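Local coordinates for protein pyrroline carboxylate reductase (PDB 2RCY) that probably reduces pyrroline-5-carboxylate to proline, the closing step of proline synthesis, with NADPH as hydride donor, and is captured with NADP bound, at residues A[113-118]-A[164-169]; A[63-68]-A[88-93]; A[125-130]-A[149-154]. One frame throughout, in Å; residues are numbered along the deposited sequence.

Contact 1: residues A[113-118]-A[164-169]; sequences MPNTPC and AISGCG. With NAP (NADP nicotinamide-adenine-dinucleotide phosphate), chain G.
Asn115 holds CG between its backbone N and carbonyl carbon (chi1 59°). From the carboxamide it carries, ND2 donates to Ser166 O at 3.0 Å in a bent bond, the N-H...O angle being 145° and the donor lying 32° off the carbonyl plane; the other end of the amide, OD1, accepts from Ser124 N. Ser166 directs OG anti to its own N, where it meets Ser124 OG and a water that in turn donates to Met113 O at 2.7 Å. Ser124, in strand 123-129, thus anchors both side chains. Gly167 supplies no side chain, and its CA-H settles against Pro114 O at 3.6 Å. A second water donates to Gly167 O at 2.7 Å and accepts from Thr116 N and from the cofactor carboxamide N7N, the latter at 2.9 Å. The nicotinamide ring rests beside SE of Met113, modelled as selenomethionine, 3.6 Å from C5N, and Pro114 O, 3.3 Å from the same carbon. This water-bridged joint lines the nicotinamide end of the NADP pocket, where the nucleotide-binding sheet meets the helices of the dimerisation region.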
loop_
_atom_site.group_PDB
_atom_site.type_symbol
_atom_site.label_atom_id
_atom_site.label_comp_id
_atom_site.label_asym_id
_atom_site.label_seq_id
_atom_site.Cartn_x
_atom_site.Cartn_y
_atom_site.Cartn_z
HETATM N N MSE A 113 6.058 -4.670 -37.683
HETATM C CA MSE A 113 5.430 -5.098 -36.439
HETATM C C MSE A 113 3.909 -5.204 -36.594
HETATM O O MSE A 113 3.217 -4.186 -36.637
HETATM C CB MSE A 113 5.817 -4.166 -35.285
HETATM C CG MSE A 113 5.343 -4.613 -33.906
HETATM SE SE MSE A 113 5.748 -6.475 -33.474
HETATM C CE MSE A 113 7.672 -6.489 -33.804
ATOM N N PRO A 114 3.395 -6.444 -36.701
ATOM C CA PRO A 114 1.972 -6.721 -36.865
ATOM C C PRO A 114 1.242 -7.031 -35.557
ATOM O O PRO A 114 1.854 -7.038 -34.487
ATOM C CB PRO A 114 1.986 -7.969 -37.747
ATOM C CG PRO A 114 3.252 -8.695 -37.348
ATOM C CD PRO A 114 4.185 -7.691 -36.708
ATOM N N ASN A 115 -0.063 -7.270 -35.657
ATOM C CA ASN A 115 -0.839 -7.866 -34.570
ATOM C C ASN A 115 -1.844 -8.897 -35.096
ATOM O O ASN A 115 -2.144 -8.911 -36.290
ATOM C CB ASN A 115 -1.504 -6.799 -33.683
ATOM C CG ASN A 115 -2.451 -5.883 -34.446
ATOM O OD1 ASN A 115 -2.876 -6.184 -35.561
ATOM N ND2 ASN A 115 -2.796 -4.758 -33.832
ATOM N N THR A 116 -2.357 -9.751 -34.208
ATOM C CA THR A 116 -3.246 -10.857 -34.603
ATOM C C THR A 116 -4.561 -10.470 -35.311
ATOM O O THR A 116 -5.038 -11.238 -36.149
ATOM C CB THR A 116 -3.551 -11.830 -33.428
ATOM O OG1 THR A 116 -4.119 -11.109 -32.329
ATOM C CG2 THR A 116 -2.284 -12.547 -32.974
ATOM N N PRO A 117 -5.161 -9.302 -34.969
ATOM C CA PRO A 117 -6.341 -8.798 -35.690
ATOM C C PRO A 117 -6.260 -8.790 -37.222
ATOM O O PRO A 117 -7.284 -8.609 -37.882
ATOM C CB PRO A 117 -6.465 -7.365 -35.175
ATOM C CG PRO A 117 -5.973 -7.443 -33.799
ATOM C CD PRO A 117 -4.822 -8.407 -33.844
ATOM N N CYS A 118 -5.062 -8.975 -37.777
ATOM C CA CYS A 118 -4.882 -9.047 -39.229
ATOM C C CYS A 118 -5.571 -10.272 -39.832
ATOM O O CYS A 118 -5.884 -10.291 -41.025
ATOM C CB CYS A 118 -3.396 -9.032 -39.592
ATOM S SG CYS A 118 -2.479 -10.497 -39.073
ATOM N N ALA A 164 4.742 -2.064 -28.275
ATOM C CA ALA A 164 4.056 -2.106 -26.984
ATOM C C ALA A 164 2.577 -1.728 -27.076
ATOM O O ALA A 164 1.757 -2.239 -26.314
ATOM C CB ALA A 164 4.771 -1.214 -25.985
ATOM N N ILE A 165 2.248 -0.837 -28.007
ATOM C CA ILE A 165 0.872 -0.381 -28.215
ATOM C C ILE A 165 0.147 -1.208 -29.281
ATOM O O ILE A 165 -0.920 -1.762 -29.023
ATOM C CB ILE A 165 0.823 1.126 -28.592
ATOM C CG1 ILE A 165 1.197 1.987 -27.385
ATOM C CG2 ILE A 165 -0.559 1.523 -29.129
ATOM C CD1 ILE A 165 1.525 3.418 -27.731
ATOM N N SER A 166 0.735 -1.282 -30.471
ATOM C CA SER A 166 0.093 -1.926 -31.612
ATOM C C SER A 166 0.264 -3.445 -31.605
ATOM O O SER A 166 -0.701 -4.177 -31.812
ATOM C CB SER A 166 0.607 -1.320 -32.920
ATOM O OG SER A 166 0.122 -2.029 -34.043
ATOM N N GLY A 167 1.489 -3.909 -31.367
ATOM C CA GLY A 167 1.786 -5.339 -31.338
ATOM C C GLY A 167 1.202 -6.041 -30.126
ATOM O O GLY A 167 0.539 -7.070 -30.264
ATOM N N CYS A 168 1.445 -5.476 -28.944
ATOM C CA CYS A 168 0.986 -6.052 -27.676
ATOM C C CYS A 168 -0.430 -5.629 -27.307
ATOM O O CYS A 168 -1.096 -6.299 -26.514
ATOM C CB CYS A 168 1.927 -5.661 -26.541
ATOM S SG CYS A 168 3.611 -6.201 -26.757
ATOM N N GLY A 169 -0.874 -4.513 -27.883
ATOM C CA GLY A 169 -2.183 -3.926 -27.604
ATOM C C GLY A 169 -3.372 -4.867 -27.490
ATOM O O GLY A 169 -4.127 -4.769 -26.522
HETATM P PA NAP G . 4.987 -19.155 -31.682
HETATM O O1A NAP G . 3.492 -19.351 -31.671
HETATM O O2A NAP G . 5.847 -19.969 -30.744
HETATM O O5B NAP G . 5.501 -19.338 -33.197
HETATM C C5B NAP G . 6.782 -19.874 -33.521
HETATM C C4B NAP G . 6.591 -20.903 -34.627
HETATM O O4B NAP G . 7.809 -21.113 -35.344
HETATM C C3B NAP G . 6.159 -22.251 -34.067
HETATM O O3B NAP G . 4.879 -22.599 -34.603
HETATM C C2B NAP G . 7.219 -23.242 -34.513
HETATM O O2B NAP G . 6.643 -24.448 -35.014
HETATM C C1B NAP G . 7.979 -22.508 -35.611
HETATM N N9A NAP G . 9.428 -22.841 -35.657
HETATM C C8A NAP G . 10.195 -23.278 -34.644
HETATM N N7A NAP G . 11.458 -23.463 -35.089
HETATM C C5A NAP G . 11.480 -23.132 -36.395
HETATM C C6A NAP G . 12.477 -23.116 -37.366
HETATM N N6A NAP G . 13.742 -23.491 -37.060
HETATM N N1A NAP G . 12.170 -22.721 -38.624
HETATM C C2A NAP G . 10.921 -22.347 -38.945
HETATM N N3A NAP G . 9.942 -22.353 -38.026
HETATM C C4A NAP G . 10.197 -22.739 -36.746
HETATM O O3 NAP G . 5.308 -17.599 -31.427
HETATM P PN NAP G . 4.454 -16.430 -32.131
HETATM O O1N NAP G . 3.550 -15.824 -31.086
HETATM O O2N NAP G . 3.871 -16.944 -33.426
HETATM O O5D NAP G . 5.570 -15.326 -32.469
HETATM C C5D NAP G . 6.503 -15.480 -33.535
HETATM C C4D NAP G . 7.158 -14.131 -33.812
HETATM O O4D NAP G . 6.163 -13.158 -34.140
HETATM C C3D NAP G . 7.923 -13.601 -32.605
HETATM O O3D NAP G . 9.235 -13.225 -33.029
HETATM C C2D NAP G . 7.142 -12.387 -32.131
HETATM O O2D NAP G . 7.998 -11.325 -31.699
HETATM C C1D NAP G . 6.349 -11.971 -33.359
HETATM N N1N NAP G . 5.063 -11.343 -33.032
HETATM C C2N NAP G . 4.090 -12.046 -32.425
HETATM C C3N NAP G . 2.867 -11.449 -32.126
HETATM C C7N NAP G . 1.783 -12.242 -31.458
HETATM O O7N NAP G . 1.996 -13.502 -31.084
HETATM N N7N NAP G . 0.657 -11.720 -31.270
HETATM C C4N NAP G . 2.658 -10.110 -32.458
HETATM C C5N NAP G . 3.679 -9.404 -33.084
HETATM C C6N NAP G . 4.880 -10.053 -33.362
HETATM P P2B NAP G . 6.175 -25.647 -34.038
HETATM O O1X NAP G . 6.031 -26.827 -34.972
HETATM O O2X NAP G . 7.290 -25.784 -33.026
HETATM O O3X NAP G . 4.866 -25.168 -33.458
HETATM O O HOH W 1 1.533 -4.079 -34.516
HETATM O O HOH W 2 -0.613 -9.094 -31.595
#

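Contact 2: residues A[63-68]-A[88-93]; sequences VCAVKP and ISICGG. With NAP (NADP nicotinamide-adenine-dinucleotide phosphate), chain G.
Val66 and Cys91 meet beside the nicotinamide ribose, Cys91 SG lying 3.2 Å from Val66 O. That carbonyl accepts a hydrogen bond from the ribose hydroxyl O3D at 2.7 Å, while Gly92 N donates to the neighbouring hydroxyl O2D at 2.8 Å, and one sugar is thereby gripped from both loops. Gly92, without a side chain, lets O2D come up to its N. Pro68 packs across to the other loop, its CG 3.5 Å from Gly92 O and its CD against O3D. Ile90 completes this first shell, CD1 against the ribose oxygen O4D. Its CG1 sits between the backbone N and the carbonyl carbon (chi1 63°). Behind it lie Cys64, whose O is 3.2 Å from Ile90 CG1, and Ala65, whose CB is 3.8 Å from Ile90 CD1. Farther out the loops become paired parallel strands. Cys64 N donates to Ile88 O at 2.9 Å, and Ile90 N returns a weak bond to Cys64 O; Val63 and Ile88 lie side by side, CG2 of the valine touching CG1 of the isoleucine at 3.5 Å. Helix 71-77 links the two strands and contacts Cys64, Val66 and Cys91. This is a Rossmann-type beta-alpha-beta crossover, with the dinucleotide bound by the loops at the carboxyl ends of its strands.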
loop_
_atom_site.group_PDB
_atom_site.type_symbol
_atom_site.label_atom_id
_atom_site.label_comp_id
_atom_site.label_asym_id
_atom_site.label_seq_id
_atom_site.Cartn_x
_atom_site.Cartn_y
_atom_site.Cartn_z
ATOM N N VAL A 63 9.316 -13.888 -45.056
ATOM C CA VAL A 63 8.868 -13.401 -43.754
ATOM C C VAL A 63 9.448 -14.263 -42.635
ATOM O O VAL A 63 9.236 -15.477 -42.599
ATOM C CB VAL A 63 7.319 -13.364 -43.642
ATOM C CG1 VAL A 63 6.882 -12.772 -42.307
ATOM C CG2 VAL A 63 6.715 -12.569 -44.783
ATOM N N CYS A 64 10.189 -13.623 -41.733
ATOM C CA CYS A 64 10.743 -14.292 -40.561
ATOM C C CYS A 64 9.732 -14.244 -39.420
ATOM O O CYS A 64 9.598 -13.226 -38.737
ATOM C CB CYS A 64 12.067 -13.645 -40.147
ATOM S SG CYS A 64 12.995 -14.577 -38.908
ATOM N N ALA A 65 9.018 -15.350 -39.227
ATOM C CA ALA A 65 7.932 -15.420 -38.248
ATOM C C ALA A 65 8.235 -16.365 -37.083
ATOM O O ALA A 65 7.322 -16.911 -36.458
ATOM C CB ALA A 65 6.623 -15.805 -38.938
ATOM N N VAL A 66 9.521 -16.554 -36.796
ATOM C CA VAL A 66 9.952 -17.379 -35.667
ATOM C C VAL A 66 10.152 -16.527 -34.416
ATOM O O VAL A 66 10.199 -15.297 -34.498
ATOM C CB VAL A 66 11.260 -18.165 -35.977
ATOM C CG1 VAL A 66 11.024 -19.204 -37.057
ATOM C CG2 VAL A 66 12.392 -17.225 -36.372
ATOM N N LYS A 67 10.265 -17.187 -33.263
ATOM C CA LYS A 67 10.633 -16.526 -32.012
ATOM C C LYS A 67 12.029 -15.903 -32.133
ATOM O O LYS A 67 12.898 -16.470 -32.796
ATOM C CB LYS A 67 10.583 -17.521 -30.849
ATOM C CG LYS A 67 9.172 -17.808 -30.328
ATOM C CD LYS A 67 9.116 -19.085 -29.493
ATOM C CE LYS A 67 9.846 -18.931 -28.166
ATOM N NZ LYS A 67 9.907 -20.206 -27.400
ATOM N N PRO A 68 12.243 -14.731 -31.502
ATOM C CA PRO A 68 13.496 -13.980 -31.650
ATOM C C PRO A 68 14.751 -14.720 -31.182
ATOM O O PRO A 68 15.846 -14.436 -31.674
ATOM C CB PRO A 68 13.263 -12.738 -30.780
ATOM C CG PRO A 68 11.785 -12.620 -30.674
ATOM C CD PRO A 68 11.304 -14.029 -30.609
ATOM N N ILE A 88 11.437 -9.562 -44.831
ATOM C CA ILE A 88 10.626 -8.848 -43.845
ATOM C C ILE A 88 10.625 -9.617 -42.521
ATOM O O ILE A 88 10.359 -10.820 -42.489
ATOM C CB ILE A 88 9.179 -8.492 -44.368
ATOM C CG1 ILE A 88 8.108 -9.462 -43.865
ATOM C CG2 ILE A 88 9.139 -8.374 -45.892
ATOM C CD1 ILE A 88 7.303 -8.927 -42.706
ATOM N N SER A 89 10.957 -8.919 -41.440
ATOM C CA SER A 89 11.019 -9.534 -40.117
ATOM C C SER A 89 9.906 -9.013 -39.219
ATOM O O SER A 89 9.712 -7.801 -39.099
ATOM C CB SER A 89 12.385 -9.283 -39.470
ATOM O OG SER A 89 12.472 -9.906 -38.201
ATOM N N ILE A 90 9.174 -9.936 -38.601
ATOM C CA ILE A 90 8.132 -9.577 -37.634
ATOM C C ILE A 90 8.565 -9.866 -36.193
ATOM O O ILE A 90 7.770 -9.728 -35.261
ATOM C CB ILE A 90 6.757 -10.245 -37.948
ATOM C CG1 ILE A 90 6.845 -11.773 -37.860
ATOM C CG2 ILE A 90 6.232 -9.786 -39.308
ATOM C CD1 ILE A 90 5.512 -12.460 -37.642
ATOM N N CYS A 91 9.828 -10.255 -36.029
ATOM C CA CYS A 91 10.397 -10.571 -34.718
ATOM C C CYS A 91 10.415 -9.358 -33.797
ATOM O O CYS A 91 10.855 -8.275 -34.188
ATOM C CB CYS A 91 11.812 -11.140 -34.860
ATOM S SG CYS A 91 11.893 -12.783 -35.602
ATOM N N GLY A 92 9.924 -9.555 -32.577
ATOM C CA GLY A 92 9.881 -8.501 -31.571
ATOM C C GLY A 92 11.237 -8.238 -30.951
ATOM O O GLY A 92 11.964 -9.171 -30.604
ATOM N N GLY A 93 11.578 -6.960 -30.822
ATOM C CA GLY A 93 12.839 -6.550 -30.215
ATOM C C GLY A 93 13.990 -6.439 -31.196
ATOM O O GLY A 93 14.774 -5.491 -31.130
HETATM P PA NAP G . 4.987 -19.155 -31.682
HETATM O O1A NAP G . 3.492 -19.351 -31.671
HETATM O O2A NAP G . 5.847 -19.969 -30.744
HETATM O O5B NAP G . 5.501 -19.338 -33.197
HETATM C C5B NAP G . 6.782 -19.874 -33.521
HETATM C C4B NAP G . 6.591 -20.903 -34.627
HETATM O O4B NAP G . 7.809 -21.113 -35.344
HETATM C C3B NAP G . 6.159 -22.251 -34.067
HETATM O O3B NAP G . 4.879 -22.599 -34.603
HETATM C C2B NAP G . 7.219 -23.242 -34.513
HETATM O O2B NAP G . 6.643 -24.448 -35.014
HETATM C C1B NAP G . 7.979 -22.508 -35.611
HETATM N N9A NAP G . 9.428 -22.841 -35.657
HETATM C C8A NAP G . 10.195 -23.278 -34.644
HETATM N N7A NAP G . 11.458 -23.463 -35.089
HETATM C C5A NAP G . 11.480 -23.132 -36.395
HETATM C C6A NAP G . 12.477 -23.116 -37.366
HETATM N N6A NAP G . 13.742 -23.491 -37.060
HETATM N N1A NAP G . 12.170 -22.721 -38.624
HETATM C C2A NAP G . 10.921 -22.347 -38.945
HETATM N N3A NAP G . 9.942 -22.353 -38.026
HETATM C C4A NAP G . 10.197 -22.739 -36.746
HETATM O O3 NAP G . 5.308 -17.599 -31.427
HETATM P PN NAP G . 4.454 -16.430 -32.131
HETATM O O1N NAP G . 3.550 -15.824 -31.086
HETATM O O2N NAP G . 3.871 -16.944 -33.426
HETATM O O5D NAP G . 5.570 -15.326 -32.469
HETATM C C5D NAP G . 6.503 -15.480 -33.535
HETATM C C4D NAP G . 7.158 -14.131 -33.812
HETATM O O4D NAP G . 6.163 -13.158 -34.140
HETATM C C3D NAP G . 7.923 -13.601 -32.605
HETATM O O3D NAP G . 9.235 -13.225 -33.029
HETATM C C2D NAP G . 7.142 -12.387 -32.131
HETATM O O2D NAP G . 7.998 -11.325 -31.699
HETATM C C1D NAP G . 6.349 -11.971 -33.359
HETATM N N1N NAP G . 5.063 -11.343 -33.032
HETATM C C2N NAP G . 4.090 -12.046 -32.425
HETATM C C3N NAP G . 2.867 -11.449 -32.126
HETATM C C7N NAP G . 1.783 -12.242 -31.458
HETATM O O7N NAP G . 1.996 -13.502 -31.084
HETATM N N7N NAP G . 0.657 -11.720 -31.270
HETATM C C4N NAP G . 2.658 -10.110 -32.458
HETATM C C5N NAP G . 3.679 -9.404 -33.084
HETATM C C6N NAP G . 4.880 -10.053 -33.362
HETATM P P2B NAP G . 6.175 -25.647 -34.038
HETATM O O1X NAP G . 6.031 -26.827 -34.972
HETATM O O2X NAP G . 7.290 -25.784 -33.026
HETATM O O3X NAP G . 4.866 -25.168 -33.458
#

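Contact 3: residues A[125-130]-A[149-154]; sequences FIYCSN and GIIHEI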
loop_
_atom_site.group_PDB
_atom_site.type_symbol
_atom_site.label_atom_id
_atom_site.label_comp_id
_atom_site.label_asym_id
_atom_site.label_seq_id
_atom_site.Cartn_x
_atom_site.Cartn_y
_atom_site.Cartn_z
ATOM N N PHE A 125 -0.217 -2.216 -38.237
ATOM C CA PHE A 125 1.175 -2.449 -38.588
ATOM C C PHE A 125 2.004 -1.175 -38.498
ATOM O O PHE A 125 1.529 -0.084 -38.823
ATOM C CB PHE A 125 1.296 -3.024 -40.005
ATOM C CG PHE A 125 0.367 -4.173 -40.293
ATOM C CD1 PHE A 125 -0.891 -3.945 -40.847
ATOM C CD2 PHE A 125 0.760 -5.483 -40.042
ATOM C CE1 PHE A 125 -1.752 -5.006 -41.123
ATOM C CE2 PHE A 125 -0.094 -6.551 -40.318
ATOM C CZ PHE A 125 -1.352 -6.310 -40.862
ATOM N N ILE A 126 3.243 -1.332 -38.041
ATOM C CA ILE A 126 4.265 -0.288 -38.131
ATOM C C ILE A 126 5.541 -0.892 -38.704
ATOM O O ILE A 126 5.861 -2.051 -38.425
ATOM C CB ILE A 126 4.570 0.410 -36.766
ATOM C CG1 ILE A 126 4.919 -0.605 -35.656
ATOM C CG2 ILE A 126 3.446 1.379 -36.385
ATOM C CD1 ILE A 126 3.736 -1.226 -34.914
ATOM N N TYR A 127 6.260 -0.120 -39.515
ATOM C CA TYR A 127 7.492 -0.626 -40.120
ATOM C C TYR A 127 8.587 0.410 -40.329
ATOM O O TYR A 127 8.328 1.615 -40.406
ATOM C CB TYR A 127 7.201 -1.378 -41.432
ATOM C CG TYR A 127 7.122 -0.513 -42.676
ATOM C CD1 TYR A 127 8.213 -0.396 -43.536
ATOM C CD2 TYR A 127 5.952 0.173 -43.000
ATOM C CE1 TYR A 127 8.143 0.391 -44.684
ATOM C CE2 TYR A 127 5.871 0.960 -44.145
ATOM C CZ TYR A 127 6.970 1.066 -44.981
ATOM O OH TYR A 127 6.895 1.845 -46.115
ATOM N N CYS A 128 9.815 -0.091 -40.403
ATOM C CA CYS A 128 10.983 0.688 -40.775
ATOM C C CYS A 128 11.862 -0.207 -41.644
ATOM O O CYS A 128 11.736 -1.435 -41.608
ATOM C CB CYS A 128 11.742 1.154 -39.531
ATOM S SG CYS A 128 12.300 -0.183 -38.453
ATOM N N SER A 129 12.745 0.405 -42.425
ATOM C CA SER A 129 13.581 -0.341 -43.358
ATOM C C SER A 129 15.003 0.205 -43.417
ATOM O O SER A 129 15.248 1.362 -43.069
ATOM C CB SER A 129 12.948 -0.335 -44.750
ATOM O OG SER A 129 12.770 0.986 -45.225
ATOM N N ASN A 130 15.936 -0.636 -43.859
ATOM C CA ASN A 130 17.338 -0.238 -43.970
ATOM C C ASN A 130 17.630 0.603 -45.218
ATOM O O ASN A 130 16.709 1.075 -45.893
ATOM C CB ASN A 130 18.269 -1.462 -43.878
ATOM C CG ASN A 130 18.176 -2.384 -45.091
ATOM O OD1 ASN A 130 17.266 -2.277 -45.912
ATOM N ND2 ASN A 130 19.128 -3.304 -45.196
ATOM N N GLY A 149 -5.222 -4.717 -43.120
ATOM C CA GLY A 149 -5.143 -3.757 -42.025
ATOM C C GLY A 149 -4.652 -2.380 -42.425
ATOM O O GLY A 149 -4.800 -1.969 -43.574
ATOM N N ILE A 150 -4.075 -1.663 -41.461
ATOM C CA ILE A 150 -3.539 -0.320 -41.688
ATOM C C ILE A 150 -2.068 -0.266 -41.275
ATOM O O ILE A 150 -1.724 -0.575 -40.133
ATOM C CB ILE A 150 -4.361 0.768 -40.936
ATOM C CG1 ILE A 150 -5.791 0.834 -41.486
ATOM C CG2 ILE A 150 -3.682 2.141 -41.034
ATOM C CD1 ILE A 150 -6.767 1.624 -40.623
ATOM N N ILE A 151 -1.209 0.126 -42.213
ATOM C CA ILE A 151 0.234 0.182 -41.974
ATOM C C ILE A 151 0.785 1.613 -41.981
ATOM O O ILE A 151 0.392 2.442 -42.807
ATOM C CB ILE A 151 1.025 -0.744 -42.956
ATOM C CG1 ILE A 151 2.506 -0.830 -42.561
ATOM C CG2 ILE A 151 0.848 -0.304 -44.415
ATOM C CD1 ILE A 151 3.226 -2.070 -43.065
ATOM N N HIS A 152 1.680 1.889 -41.035
ATOM C CA HIS A 152 2.392 3.162 -40.963
ATOM C C HIS A 152 3.892 2.923 -41.086
ATOM O O HIS A 152 4.405 1.915 -40.598
ATOM C CB HIS A 152 2.108 3.863 -39.631
ATOM C CG HIS A 152 0.667 4.203 -39.417
ATOM N ND1 HIS A 152 0.148 5.451 -39.688
ATOM C CD2 HIS A 152 -0.364 3.462 -38.948
ATOM C CE1 HIS A 152 -1.140 5.462 -39.400
ATOM N NE2 HIS A 152 -1.477 4.267 -38.950
ATOM N N GLU A 153 4.590 3.845 -41.741
ATOM C CA GLU A 153 6.047 3.845 -41.715
ATOM C C GLU A 153 6.518 4.803 -40.632
ATOM O O GLU A 153 6.167 5.986 -40.636
ATOM C CB GLU A 153 6.647 4.231 -43.069
ATOM C CG GLU A 153 8.167 4.056 -43.117
ATOM C CD GLU A 153 8.783 4.392 -44.466
ATOM O OE1 GLU A 153 8.150 5.118 -45.267
ATOM O OE2 GLU A 153 9.916 3.929 -44.718
ATOM N N ILE A 154 7.306 4.278 -39.698
ATOM C CA ILE A 154 7.795 5.063 -38.570
ATOM C C ILE A 154 9.314 4.954 -38.444
ATOM O O ILE A 154 9.936 4.104 -39.087
ATOM C CB ILE A 154 7.114 4.645 -37.234
ATOM C CG1 ILE A 154 7.474 3.203 -36.858
ATOM C CG2 ILE A 154 5.596 4.834 -37.314
ATOM C CD1 ILE A 154 7.246 2.874 -35.399
#
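A beta-alpha-beta unit made of strand 123-129, helix 135-146 and strand 149-153 closes here, as Phe125, Ile126 and Tyr127 pair in parallel with Ile151, His152 and Glu153. The second strand is the outermost of the sheet within this chain. Hydrogen bonds alternate between the strands: Phe125 N donates to Ile150 O at 2.9 Å, His152 N to Phe125 O, Tyr127 N to His152 O at 3.0 Å, and Ile154 N to Tyr127 O at 2.9 Å. His152 O also receives the CA-H of Ile126, with CA 3.3 Å away.

On the sheet face that carries Phe125, Tyr127, Ile151 and Glu153, the glutamate reaches over the Tyr127 ring. Its CG, anti to the backbone N (chi1 -172°), sits 4.0 Å from the ring centroid in a CH-pi contact displaced toward the rim, and the carboxylate is turned only 9° from the ring plane. Ile151 crosses the same tyrosine at about a right angle, its CD1 3.5 Å from Tyr127 CD2. Farther back, Gly149, without a side chain, brings CA to the edge of the Phe125 ring, 3.7 Å from CE1. Helix 135-146 covers this face through Phe145, Asn142 and Lys138. On the face of Ile126 and His152, Ile126 CB meets Ile154 CD1 at 3.9 Å, beneath Ala162 of helix 159-167, and the second subunit adds Leu193 and Leu197.

Apolar side chains fill most of the contact, and the charge sits at exposed Glu153. Its methylenes shield the tyrosine ring, while OE2 forms a salt bridge to Lys138, an arrangement that would favour an ionised carboxylate and ties the edge strand to its own connecting helix.

Contacts 2 and 3 each close a beta-alpha-beta unit of one sheet. The buried strand pair of contact 2 lies inside the sheet, and one carbonyl and one amide of its loops bind the ribose hydroxyls. Contact 3 sits at the sheet margin, partly buried; backbone hydrogen bonds and apolar packing join its strands, and a salt bridge runs from Glu153 to the connecting helix. Contact 1, wholly buried, joins a loop to a helix through one direct hydrogen bond and two waters. It also stands between the others: Met113 CE packs on Ile90 O at 3.6 Å, and Ser166 CB on Ile126 CD1 at 3.7 Å. Contacts 1 and 2 share the cofactor; all three touch the second subunit.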